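AbyA5 (Verrucosispora maris, PDB 4YWF) probably catalyses elimination of acetate as an esterase-like lyase of the alpha/beta-hydrolase superfamily during spirotetronate biosynthesis. Local coordinates at residues A[343-346]-A[347-350]. The protein carries 4 engineered substitutions. Residues are numbered along the deposited sequence; the frame is centred on the assembly and turned at random.
Sequences WTLA and QVLE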
ATOM      1  N   TRP A 343      16.187  -1.751   3.477  1.00 28.00           N
ATOM      2  CA  TRP A 343      16.090  -3.088   4.077  1.00 25.55           C
ATOM      3  C   TRP A 343      15.102  -3.923   3.293  1.00 24.78           C
ATOM      4  O   TRP A 343      15.383  -5.108   3.000  1.00 23.05           O
ATOM      5  CB  TRP A 343      15.768  -3.009   5.542  1.00 24.20           C
ATOM      6  CG  TRP A 343      15.786  -4.294   6.314  1.00 27.24           C
ATOM      7  CD1 TRP A 343      16.836  -4.797   7.019  1.00 29.76           C
ATOM      8  CD2 TRP A 343      14.669  -5.171   6.598  1.00 26.83           C
ATOM      9  NE1 TRP A 343      16.453  -5.944   7.685  1.00 28.96           N
ATOM     10  CE2 TRP A 343      15.133  -6.180   7.467  1.00 31.01           C
ATOM     11  CE3 TRP A 343      13.321  -5.172   6.236  1.00 27.69           C
ATOM     12  CZ2 TRP A 343      14.302  -7.221   7.935  1.00 31.50           C
ATOM     13  CZ3 TRP A 343      12.496  -6.197   6.706  1.00 29.52           C
ATOM     14  CH2 TRP A 343      12.987  -7.207   7.529  1.00 29.90           C
ATOM     15  N   THR A 344      13.971  -3.315   2.926  1.00 24.27           N
ATOM     16  CA  THR A 344      12.897  -4.009   2.249  1.00 24.14           C
ATOM     17  C   THR A 344      13.359  -4.438   0.881  1.00 24.41           C
ATOM     18  O   THR A 344      13.142  -5.578   0.428  1.00 24.29           O
ATOM     19  CB  THR A 344      11.576  -3.201   2.164  1.00 26.64           C
ATOM     20  OG1 THR A 344      11.758  -1.911   1.550  1.00 23.95           O
ATOM     21  CG2 THR A 344      11.018  -2.991   3.526  1.00 28.09           C
ATOM     22  N   LEU A 345      14.018  -3.537   0.218  1.00 23.09           N
ATOM     23  CA  LEU A 345      14.620  -3.856  -1.025  1.00 24.09           C
ATOM     24  C   LEU A 345      15.570  -5.067  -0.953  1.00 25.52           C
ATOM     25  O   LEU A 345      15.438  -6.035  -1.722  1.00 23.19           O
ATOM     26  CB  LEU A 345      15.272  -2.599  -1.582  1.00 25.49           C
ATOM     27  CG  LEU A 345      15.949  -2.787  -2.902  1.00 26.52           C
ATOM     28  CD1 LEU A 345      14.927  -3.303  -3.949  1.00 27.86           C
ATOM     29  CD2 LEU A 345      16.578  -1.469  -3.321  1.00 28.57           C
ATOM     30  N   ALA A 346      16.462  -5.046   0.025  1.00 25.49           N
ATOM     31  CA  ALA A 346      17.433  -6.087   0.209  1.00 26.22           C
ATOM     32  C   ALA A 346      16.731  -7.407   0.435  1.00 24.98           C
ATOM     33  O   ALA A 346      17.115  -8.426  -0.100  1.00 25.27           O
ATOM     34  CB  ALA A 346      18.304  -5.763   1.402  1.00 28.64           C
ATOM     35  N   GLN A 347      15.662  -7.371   1.229  1.00 24.92           N
ATOM     36  CA  GLN A 347      14.885  -8.556   1.466  1.00 24.32           C
ATOM     37  C   GLN A 347      14.245  -9.135   0.169  1.00 24.68           C
ATOM     38  O   GLN A 347      14.332 -10.330  -0.061  1.00 22.17           O
ATOM     39  CB  GLN A 347      13.782  -8.268   2.504  1.00 24.73           C
ATOM     40  CG  GLN A 347      14.331  -8.195   3.923  1.00 25.70           C
ATOM     41  CD  GLN A 347      14.719  -9.558   4.448  1.00 27.72           C
ATOM     42  OE1 GLN A 347      14.034 -10.561   4.223  1.00 30.71           O
ATOM     43  NE2 GLN A 347      15.780  -9.593   5.215  1.00 28.72           N
ATOM     44  N   VAL A 348      13.603  -8.308  -0.668  1.00 25.26           N
ATOM     45  CA  VAL A 348      12.966  -8.863  -1.876  1.00 27.25           C
ATOM     46  C   VAL A 348      13.989  -9.328  -2.883  1.00 25.38           C
ATOM     47  O   VAL A 348      13.798 -10.334  -3.520  1.00 26.49           O
ATOM     48  CB  VAL A 348      11.982  -7.958  -2.582  1.00 33.40           C
ATOM     49  CG1 VAL A 348      12.611  -6.691  -3.097  1.00 32.05           C
ATOM     50  CG2 VAL A 348      11.374  -8.746  -3.757  1.00 36.56           C
ATOM     51  N   LEU A 349      15.143  -8.681  -2.945  1.00 26.34           N
ATOM     52  CA  LEU A 349      16.171  -9.189  -3.836  1.00 23.69           C
ATOM     53  C   LEU A 349      16.735 -10.536  -3.423  1.00 23.76           C
ATOM     54  O   LEU A 349      17.044 -11.365  -4.296  1.00 25.66           O
ATOM     55  CB  LEU A 349      17.304  -8.197  -3.980  1.00 25.48           C
ATOM     56  CG  LEU A 349      16.962  -6.837  -4.573  1.00 24.60           C
ATOM     57  CD1 LEU A 349      18.182  -5.928  -4.546  1.00 25.97           C
ATOM     58  CD2 LEU A 349      16.424  -6.940  -5.990  1.00 26.37           C
ATOM     59  N   GLU A 350      16.878 -10.766  -2.124  1.00 22.82           N
ATOM     60  CA  GLU A 350      17.296 -12.044  -1.614  1.00 24.76           C
ATOM     61  C   GLU A 350      16.278 -13.100  -1.897  1.00 26.30           C
ATOM     62  O   GLU A 350      16.625 -14.110  -2.444  1.00 22.42           O
ATOM     63  CB  GLU A 350      17.554 -11.982  -0.122  1.00 27.32           C
ATOM     64  CG  GLU A 350      18.136 -13.254   0.465  1.00 30.51           C
ATOM     65  CD  GLU A 350      17.054 -14.168   0.995  1.00 33.15           C
ATOM     66  OE1 GLU A 350      15.934 -13.704   1.199  1.00 31.00           O
ATOM     67  OE2 GLU A 350      17.295 -15.366   1.122  1.00 36.41           O
TER
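Four successive backbone bonds tie 343-346 to 347-350 as one unbroken run of alpha helix, part of helix 337-351, which packs against the central sheet of this alpha/beta-hydrolase fold. Each is an i to i+4 bond: Gln347 N to Trp343 O (2.9 Å), Val348 N to Thr344 O, Leu349 N to Leu345 O and Glu350 N to Ala346 O (3.1 Å). On the flank that meets strand 296-301, Trp343 and Gln347 run side by side. The indole CG is anti to the backbone N (chi1 -174°), beside the carbonyl carbon, which turns a face of the ring to the Gln347 chain alongside. Gln347 CG sits over the six-membered ring, 3.8 Å from its centroid and almost on the ring normal, a CH-pi contact. Bending at chi2 (-72°) then takes the amide out past the rim, its plane 29° from that of the indole and Gln347 NE2 3.9 Å from Trp343 CZ2. The other amide atom, OE1, accepts a hydrogen bond from Arg323, which also pairs with Glu350 in a salt bridge, so one guanidinium reaches two residues of this helix a turn apart. With an alanine in place of Trp343, the Gln347 chain would probably lose its flat backing, leaving its amide freer to turn away from Arg323, and a gap would open against Ala297 and Val299. Thr344 turns to the sheet, touching Val299 and Met214, and its buried hydroxyl hydrogen-bonds back to Thr340 O. Around the helix, Leu345, Ala346 and Leu349 bear on Val362 of helix 356-365, while Val348 reaches Phe170 and Tyr212. The branched ends meet apolar to apolar, with Leu345 CD1 lying 4.1 Å from Leu349 CG and 4.2 Å from Val348 CG1.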